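Local coordinates for uncharacterized protein (Jannaschia sp. CCS1, PDB 2PYQ) that is of unknown function but belongs to the DUF2853 family and folds as a compact, all-helical single chain, at residues A[7-12]-A[31-36]; A[57-62]-A[78-83]; A[85-90]-A[97-102]. All coordinates share one frame; numbering follows the deposited sequence.

Contact 1. Residues A[7-12]-A[31-36]; sequences DLIAQY and KVTKGC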
loop_
_atom_site.group_PDB
_atom_site.type_symbol
_atom_site.label_atom_id
_atom_site.label_comp_id
_atom_site.label_asym_id
_atom_site.label_seq_id
_atom_site.Cartn_x
_atom_site.Cartn_y
_atom_site.Cartn_z
ATOM N N ASP A 7 13.980 6.322 -6.306
ATOM C CA ASP A 7 13.400 5.591 -7.471
ATOM C C ASP A 7 12.097 4.888 -7.069
ATOM O O ASP A 7 11.116 4.915 -7.836
ATOM C CB ASP A 7 14.356 4.552 -8.058
ATOM C CG ASP A 7 15.572 5.174 -8.772
ATOM O OD1 ASP A 7 15.566 6.387 -9.137
ATOM O OD2 ASP A 7 16.567 4.411 -8.994
ATOM N N LEU A 8 12.086 4.283 -5.887
ATOM C CA LEU A 8 10.902 3.585 -5.361
ATOM C C LEU A 8 9.738 4.534 -5.112
ATOM O O LEU A 8 8.669 4.267 -5.583
ATOM C CB LEU A 8 11.207 2.799 -4.083
ATOM C CG LEU A 8 11.865 1.453 -4.304
ATOM C CD1 LEU A 8 12.323 0.873 -2.983
ATOM C CD2 LEU A 8 10.881 0.512 -5.013
ATOM N N ILE A 9 9.955 5.624 -4.375
ATOM C CA ILE A 9 8.896 6.591 -4.111
ATOM C C ILE A 9 8.346 7.176 -5.440
ATOM O O ILE A 9 7.146 7.315 -5.579
ATOM C CB ILE A 9 9.323 7.718 -3.151
ATOM C CG1 ILE A 9 9.528 7.143 -1.747
ATOM C CG2 ILE A 9 8.229 8.806 -3.047
ATOM C CD1 ILE A 9 10.200 8.058 -0.815
ATOM N N ALA A 10 9.234 7.477 -6.391
ATOM C CA ALA A 10 8.837 7.954 -7.737
ATOM C C ALA A 10 7.964 6.929 -8.438
ATOM O O ALA A 10 6.946 7.285 -9.053
ATOM C CB ALA A 10 10.060 8.283 -8.577
ATOM N N GLN A 11 8.342 5.649 -8.348
ATOM C CA GLN A 11 7.544 4.569 -8.921
ATOM C C GLN A 11 6.177 4.456 -8.233
ATOM O O GLN A 11 5.154 4.301 -8.901
ATOM C CB GLN A 11 8.266 3.221 -8.846
ATOM C CG GLN A 11 7.537 2.096 -9.604
ATOM C CD GLN A 11 7.344 2.411 -11.074
ATOM O OE1 GLN A 11 8.310 2.783 -11.773
ATOM N NE2 GLN A 11 6.107 2.304 -11.568
ATOM N N TYR A 12 6.172 4.532 -6.896
ATOM C CA TYR A 12 4.893 4.478 -6.155
ATOM C C TYR A 12 3.946 5.612 -6.588
ATOM O O TYR A 12 2.765 5.385 -6.770
ATOM C CB TYR A 12 5.104 4.597 -4.642
ATOM C CG TYR A 12 6.004 3.560 -4.011
ATOM C CD1 TYR A 12 6.223 2.300 -4.597
ATOM C CD2 TYR A 12 6.592 3.812 -2.761
ATOM C CE1 TYR A 12 7.047 1.351 -3.983
ATOM C CE2 TYR A 12 7.388 2.879 -2.151
ATOM C CZ TYR A 12 7.607 1.653 -2.753
ATOM O OH TYR A 12 8.389 0.721 -2.149
ATOM N N LYS A 31 5.538 9.087 4.440
ATOM C CA LYS A 31 5.299 8.542 5.792
ATOM C C LYS A 31 5.001 7.044 5.723
ATOM O O LYS A 31 5.487 6.271 6.554
ATOM C CB LYS A 31 4.154 9.309 6.468
ATOM C CG LYS A 31 4.468 10.777 6.677
ATOM C CD LYS A 31 3.284 11.596 7.115
ATOM C CE LYS A 31 3.574 13.092 6.992
ATOM N NZ LYS A 31 2.399 13.931 7.313
ATOM N N VAL A 32 4.168 6.644 4.753
ATOM C CA VAL A 32 3.839 5.218 4.537
ATOM C C VAL A 32 5.096 4.417 4.154
ATOM O O VAL A 32 5.312 3.309 4.633
ATOM C CB VAL A 32 2.718 5.034 3.449
ATOM C CG1 VAL A 32 2.506 3.561 3.138
ATOM C CG2 VAL A 32 1.441 5.657 3.934
ATOM N N THR A 33 5.918 5.008 3.296
ATOM C CA THR A 33 7.149 4.378 2.837
ATOM C C THR A 33 8.126 4.172 3.989
ATOM O O THR A 33 8.726 3.098 4.098
ATOM C CB THR A 33 7.764 5.175 1.680
ATOM O OG1 THR A 33 6.816 5.193 0.592
ATOM C CG2 THR A 33 9.074 4.544 1.213
ATOM N N LYS A 34 8.264 5.179 4.857
ATOM C CA LYS A 34 9.101 5.041 6.056
ATOM C C LYS A 34 8.658 3.833 6.881
ATOM O O LYS A 34 9.511 3.011 7.286
ATOM C CB LYS A 34 9.091 6.305 6.918
ATOM C CG LYS A 34 9.934 7.431 6.381
ATOM C CD LYS A 34 10.236 8.445 7.480
ATOM C CE LYS A 34 11.214 9.544 7.044
ATOM N NZ LYS A 34 10.600 10.461 5.996
ATOM N N GLY A 35 7.358 3.692 7.084
ATOM C CA GLY A 35 6.800 2.584 7.851
ATOM C C GLY A 35 7.006 1.214 7.277
ATOM O O GLY A 35 7.090 0.242 8.032
ATOM N N CYS A 36 7.101 1.129 5.944
ATOM C CA CYS A 36 7.374 -0.156 5.251
ATOM C C CYS A 36 8.804 -0.637 5.441
ATOM O O CYS A 36 9.007 -1.857 5.448
ATOM C CB CYS A 36 7.024 -0.062 3.766
ATOM S SG CYS A 36 5.257 0.096 3.543
#
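Thr33 reaches across from helix 26-36 and sets both branches of its side chain against helix 4-18. Its OG1 lies at the edge of the Tyr12 ring, near the ring plane, 3.6 Å from Tyr12 CD2. The methyl meets the residue one turn earlier, Thr33 CG2 lying 4.0 Å from Ile9 CG1. Thr33 is turned so that CG2 stands anti to the backbone N while OG1 sits beside that N (chi1 -61°), and from there the hydroxyl makes its hydrogen bond to the carbonyl oxygen of Leu29 one turn back. A beta-branched residue with one polar and one apolar arm therefore suits the place: the hydroxyl is satisfied within its own helix, and the methyl meets hydrocarbon. Ile9 offers the middle of its chain, CG1. Tyr12 has CG anti to its carbonyl carbon (chi1 -58°), which folds the ring back along its own helix until Leu8 O lies 3.1 Å above the plane of one face, offset toward the rim. With only a methyl at Thr33, as in alanine, Leu29 O is likely to lose its side-chain partner and a gap to open beside Ile9 CG1. The nearest CA atoms, those of Ile9 and Thr33, are 7.5 Å apart. The arrangement is that of two successive helices of an all-helical fold, set crosswise and packed through one threonine, with Tyr12 also resting on Ala97 and Val98 of helix 96-106.

Contact 2. Residues A[57-62]-A[78-83]; sequences ETIKKN and GGIQSV
Within 78-83, Ile80 CD1 makes the contact, and it meets helix 53-65 at two successive residues. It lies 3.8 Å from Lys60 CB and equally 3.8 Å from Lys60 N, so the methyl rests against backbone as well as side chain. On the other residue, Ile59 CG2 comes within 4.1 Å of Ile80 CD1, the two isoleucines crossing obliquely. Ile80 can reach this far because CG1 is anti to its carbonyl carbon (chi1 -69°) and the chain then runs on extended to CD1 (chi2 165°); the length of isoleucine is what carries CD1 to Lys60.

Lys60 takes part through the root of its chain. With CG anti to the backbone N (chi1 179°) and the rest extended, its end leads away from the segment 78-83, and NZ forms a salt bridge with Asp72. A lysine fits such a border position, since its methylenes can join the apolar layer while its charge is paired beyond it.

Further out, Leu56 and Leu64 of helix 53-65 also touch Ile80, and Leu76 and Met77 of helix 74-87 lie against Lys60. Ile59 in turn touches Tyr100 and Leu103 of helix 96-106. The nearest CA atoms, those of Lys60 and Ile80, are 7.7 Å apart. No hydrogen bond crosses between the segments, and the arrangement is that of two consecutive helices, joined by a loop and crossing steeply, with helix 96-106 lying against Ile59 and Val83, as in an all-helical fold.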
loop_
_atom_site.group_PDB
_atom_site.type_symbol
_atom_site.label_atom_id
_atom_site.label_comp_id
_atom_site.label_asym_id
_atom_site.label_seq_id
_atom_site.Cartn_x
_atom_site.Cartn_y
_atom_site.Cartn_z
ATOM N N GLU A 57 -4.975 -11.787 4.627
ATOM C CA GLU A 57 -5.329 -11.932 6.062
ATOM C C GLU A 57 -4.278 -11.260 6.971
ATOM O O GLU A 57 -4.629 -10.738 8.038
ATOM C CB GLU A 57 -5.516 -13.406 6.492
ATOM C CG GLU A 57 -6.658 -14.182 5.824
ATOM C CD GLU A 57 -8.024 -13.589 6.038
ATOM O OE1 GLU A 57 -8.236 -12.824 7.021
ATOM O OE2 GLU A 57 -8.933 -13.917 5.210
ATOM N N THR A 58 -3.017 -11.293 6.541
ATOM C CA THR A 58 -1.903 -10.681 7.264
ATOM C C THR A 58 -1.976 -9.163 7.193
ATOM O O THR A 58 -1.698 -8.488 8.186
ATOM C CB THR A 58 -0.539 -11.204 6.754
ATOM O OG1 THR A 58 -0.439 -12.618 7.089
ATOM C CG2 THR A 58 0.633 -10.450 7.409
ATOM N N ILE A 59 -2.345 -8.624 6.025
ATOM C CA ILE A 59 -2.538 -7.155 5.881
ATOM C C ILE A 59 -3.687 -6.744 6.784
ATOM O O ILE A 59 -3.580 -5.753 7.483
ATOM C CB ILE A 59 -2.799 -6.740 4.428
ATOM C CG1 ILE A 59 -1.548 -6.995 3.561
ATOM C CG2 ILE A 59 -3.189 -5.253 4.321
ATOM C CD1 ILE A 59 -1.794 -6.891 2.100
ATOM N N LYS A 60 -4.757 -7.530 6.826
ATOM C CA LYS A 60 -5.891 -7.235 7.690
ATOM C C LYS A 60 -5.500 -7.224 9.165
ATOM O O LYS A 60 -5.808 -6.254 9.896
ATOM C CB LYS A 60 -7.041 -8.225 7.451
ATOM C CG LYS A 60 -8.248 -8.002 8.333
ATOM C CD LYS A 60 -9.348 -8.985 8.024
ATOM C CE LYS A 60 -10.351 -9.064 9.161
ATOM N NZ LYS A 60 -11.442 -10.045 8.914
ATOM N N LYS A 61 -4.820 -8.273 9.613
ATOM C CA LYS A 61 -4.477 -8.388 11.045
ATOM C C LYS A 61 -3.337 -7.457 11.447
ATOM O O LYS A 61 -3.454 -6.751 12.440
ATOM C CB LYS A 61 -4.208 -9.867 11.472
ATOM C CG LYS A 61 -2.927 -10.463 11.008
ATOM C CD LYS A 61 -2.819 -11.940 11.350
ATOM C CE LYS A 61 -1.445 -12.502 10.932
ATOM N NZ LYS A 61 -1.392 -13.984 11.082
ATOM N N ASN A 62 -2.271 -7.433 10.675
ATOM C CA ASN A 62 -1.060 -6.671 11.056
ATOM C C ASN A 62 -1.083 -5.209 10.671
ATOM O O ASN A 62 -0.572 -4.407 11.440
ATOM C CB ASN A 62 0.234 -7.324 10.539
ATOM C CG ASN A 62 0.517 -8.659 11.197
ATOM O OD1 ASN A 62 -0.015 -8.973 12.266
ATOM N ND2 ASN A 62 1.378 -9.443 10.566
ATOM N N GLY A 78 -13.197 -6.222 2.617
ATOM C CA GLY A 78 -13.858 -5.489 1.521
ATOM C C GLY A 78 -12.978 -4.372 1.015
ATOM O O GLY A 78 -12.844 -4.176 -0.191
ATOM N N GLY A 79 -12.361 -3.647 1.940
ATOM C CA GLY A 79 -11.426 -2.562 1.597
ATOM C C GLY A 79 -10.167 -3.085 0.917
ATOM O O GLY A 79 -9.700 -2.486 -0.035
ATOM N N ILE A 80 -9.636 -4.199 1.416
ATOM C CA ILE A 80 -8.450 -4.838 0.821
ATOM C C ILE A 80 -8.788 -5.280 -0.624
ATOM O O ILE A 80 -8.051 -4.974 -1.555
ATOM C CB ILE A 80 -7.931 -6.004 1.659
ATOM C CG1 ILE A 80 -7.350 -5.461 2.965
ATOM C CG2 ILE A 80 -6.830 -6.761 0.897
ATOM C CD1 ILE A 80 -7.115 -6.490 4.031
ATOM N N GLN A 81 -9.930 -5.940 -0.791
ATOM C CA GLN A 81 -10.364 -6.397 -2.117
ATOM C C GLN A 81 -10.516 -5.215 -3.077
ATOM O O GLN A 81 -10.054 -5.288 -4.239
ATOM C CB GLN A 81 -11.630 -7.262 -2.035
ATOM C CG GLN A 81 -11.307 -8.635 -1.421
ATOM C CD GLN A 81 -12.534 -9.492 -1.085
ATOM O OE1 GLN A 81 -12.427 -10.741 -1.050
ATOM N NE2 GLN A 81 -13.701 -8.855 -0.835
ATOM N N SER A 82 -11.104 -4.117 -2.586
ATOM C CA SER A 82 -11.303 -2.886 -3.362
ATOM C C SER A 82 -9.984 -2.291 -3.859
ATOM O O SER A 82 -9.852 -1.978 -5.045
ATOM C CB SER A 82 -12.071 -1.839 -2.558
ATOM O OG SER A 82 -12.233 -0.643 -3.332
ATOM N N VAL A 83 -9.018 -2.129 -2.958
ATOM C CA VAL A 83 -7.749 -1.514 -3.360
ATOM C C VAL A 83 -6.966 -2.427 -4.286
ATOM O O VAL A 83 -6.351 -1.917 -5.218
ATOM C CB VAL A 83 -6.912 -0.972 -2.187
ATOM C CG1 VAL A 83 -7.734 0.034 -1.400
ATOM C CG2 VAL A 83 -6.407 -2.079 -1.304
#

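Contact 3. Residues A[85-90]-A[97-102]; sequences ETYGRS and AVVYYM
Tyr87 sets its ring against three residues of helix 96-106, its side chain crossing each at about a right angle. Val98 lies along the outer part of the ring: Val98 CG1 is 3.5 Å from Tyr87 CE2, while Val98 CG2 comes 3.6 Å from Tyr87 OH. Val99 CG2 meets the ring at its edge, in the plane, 3.9 Å from Tyr87 CD2. The selenomethionine Met102 is less certain, being deposited in two conformers; in the one modelled here its terminal CE comes obliquely to the ring, 4.0 Å from Tyr87 CD2. In the same conformer Thr86 CG2 touches Met102 SE at 4.1 Å, and the Thr86 hydroxyl is bonded to Ser82 O within its helix. Branched valines suit the rigid ring, since each presents a methyl at a fixed place. The end of helix 74-87 is in this way packed on the next helix of the chain, 96-106. Tyr87 OH bonds to Asp15 and to the backbone N of Tyr95. The contact is thus apolar across its ring carbons, while the tyrosine's polar tip ties it to other parts of the chain, which is likely to fix how deep the ring sits.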
loop_
_atom_site.group_PDB
_atom_site.type_symbol
_atom_site.label_atom_id
_atom_site.label_comp_id
_atom_site.label_asym_id
_atom_site.label_seq_id
_atom_site.Cartn_x
_atom_site.Cartn_y
_atom_site.Cartn_z
ATOM N N GLU A 85 -8.296 -4.527 -6.454
ATOM C CA GLU A 85 -9.011 -4.384 -7.732
ATOM C C GLU A 85 -8.650 -3.066 -8.433
ATOM O O GLU A 85 -8.437 -3.047 -9.661
ATOM C CB GLU A 85 -10.540 -4.515 -7.543
ATOM C CG GLU A 85 -11.369 -4.353 -8.815
ATOM N N THR A 86 -8.564 -1.984 -7.662
ATOM C CA THR A 86 -8.180 -0.656 -8.163
ATOM C C THR A 86 -6.765 -0.692 -8.759
ATOM O O THR A 86 -6.552 -0.213 -9.882
ATOM C CB THR A 86 -8.289 0.403 -7.096
ATOM O OG1 THR A 86 -9.679 0.507 -6.720
ATOM C CG2 THR A 86 -7.807 1.766 -7.584
ATOM N N TYR A 87 -5.830 -1.319 -8.053
ATOM C CA TYR A 87 -4.433 -1.442 -8.509
ATOM C C TYR A 87 -4.424 -2.228 -9.830
ATOM O O TYR A 87 -3.678 -1.885 -10.762
ATOM C CB TYR A 87 -3.565 -2.148 -7.463
ATOM C CG TYR A 87 -2.109 -1.687 -7.379
ATOM C CD1 TYR A 87 -1.380 -1.218 -8.492
ATOM C CD2 TYR A 87 -1.421 -1.814 -6.164
ATOM C CE1 TYR A 87 -0.045 -0.836 -8.374
ATOM C CE2 TYR A 87 -0.116 -1.448 -6.049
ATOM C CZ TYR A 87 0.570 -0.950 -7.131
ATOM O OH TYR A 87 1.893 -0.603 -7.013
ATOM N N GLY A 88 -5.259 -3.263 -9.903
ATOM C CA GLY A 88 -5.520 -4.001 -11.137
ATOM C C GLY A 88 -5.206 -5.471 -11.088
ATOM O O GLY A 88 -4.131 -5.853 -10.644
ATOM N N ARG A 89 -6.119 -6.286 -11.617
ATOM C CA ARG A 89 -5.918 -7.744 -11.732
ATOM C C ARG A 89 -4.668 -8.082 -12.548
ATOM O O ARG A 89 -3.942 -9.020 -12.197
ATOM C CB ARG A 89 -7.166 -8.405 -12.385
ATOM N N SER A 90 -4.401 -7.324 -13.610
ATOM C CA SER A 90 -3.222 -7.548 -14.484
ATOM C C SER A 90 -1.882 -7.090 -13.894
ATOM O O SER A 90 -0.828 -7.371 -14.500
ATOM C CB SER A 90 -3.406 -6.843 -15.843
ATOM O OG SER A 90 -4.545 -7.373 -16.575
ATOM N N ALA A 97 3.838 -0.569 -0.287
ATOM C CA ALA A 97 3.667 0.846 0.099
ATOM C C ALA A 97 2.449 1.468 -0.592
ATOM O O ALA A 97 1.707 2.212 0.045
ATOM C CB ALA A 97 4.957 1.676 -0.203
ATOM N N VAL A 98 2.236 1.132 -1.871
ATOM C CA VAL A 98 1.095 1.650 -2.622
ATOM C C VAL A 98 -0.205 1.082 -2.055
ATOM O O VAL A 98 -1.174 1.820 -1.863
ATOM C CB VAL A 98 1.224 1.364 -4.122
ATOM C CG1 VAL A 98 -0.040 1.798 -4.857
ATOM C CG2 VAL A 98 2.482 2.059 -4.687
ATOM N N VAL A 99 -0.211 -0.202 -1.749
ATOM C CA VAL A 99 -1.399 -0.849 -1.135
ATOM C C VAL A 99 -1.715 -0.235 0.227
ATOM O O VAL A 99 -2.866 0.095 0.518
ATOM C CB VAL A 99 -1.212 -2.375 -1.029
ATOM C CG1 VAL A 99 -2.372 -3.038 -0.231
ATOM C CG2 VAL A 99 -1.086 -2.967 -2.431
ATOM N N TYR A 100 -0.690 -0.064 1.052
ATOM C CA TYR A 100 -0.847 0.549 2.395
ATOM C C TYR A 100 -1.338 1.987 2.286
ATOM O O TYR A 100 -2.212 2.386 3.039
ATOM C CB TYR A 100 0.441 0.417 3.222
ATOM C CG TYR A 100 0.693 -0.993 3.773
ATOM C CD1 TYR A 100 0.043 -2.137 3.263
ATOM C CD2 TYR A 100 1.666 -1.189 4.771
ATOM C CE1 TYR A 100 0.282 -3.410 3.754
ATOM C CE2 TYR A 100 1.948 -2.501 5.266
ATOM C CZ TYR A 100 1.229 -3.592 4.756
ATOM O OH TYR A 100 1.472 -4.887 5.226
ATOM N N TYR A 101 -0.802 2.753 1.350
ATOM C CA TYR A 101 -1.230 4.122 1.109
ATOM C C TYR A 101 -2.719 4.131 0.761
ATOM O O TYR A 101 -3.490 4.892 1.323
ATOM C CB TYR A 101 -0.418 4.745 -0.036
ATOM C CG TYR A 101 -0.902 6.110 -0.483
ATOM C CD1 TYR A 101 -1.960 6.238 -1.413
ATOM C CD2 TYR A 101 -0.330 7.269 0.009
ATOM C CE1 TYR A 101 -2.424 7.475 -1.827
ATOM C CE2 TYR A 101 -0.773 8.527 -0.406
ATOM C CZ TYR A 101 -1.829 8.624 -1.316
ATOM O OH TYR A 101 -2.266 9.873 -1.695
HETATM N N MSE A 102 -3.103 3.270 -0.186
HETATM C CA MSE A 102 -4.521 3.214 -0.634
HETATM C C MSE A 102 -5.454 2.806 0.505
HETATM O O MSE A 102 -6.527 3.382 0.623
HETATM C CB MSE A 102 -4.697 2.319 -1.868
HETATM C CG MSE A 102 -4.253 2.989 -3.153
HETATM SE SE MSE A 102 -4.873 1.957 -4.701
HETATM C CE MSE A 102 -3.642 1.040 -4.482
#

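How the contacts relate
The contacts come in series along the chain, each closing before the next opens. Contacts 1 and 2 lie on opposite sides of the chain's centre, their centres 19 Å apart, and do not touch. Contact 3 is the most central, with its centre 6 Å from that of the chain, and it touches both others: Tyr12 and Val32 of contact 1 pack on Ala97, while Val83 and Ile59 of contact 2 meet Met102 and Tyr100. Contacts 2 and 3 share helix 74-87. Helix 96-106 thus runs between the pair 4-18 and 26-36 and the pair 53-65 and 74-87, joining early and later helices into one compact body.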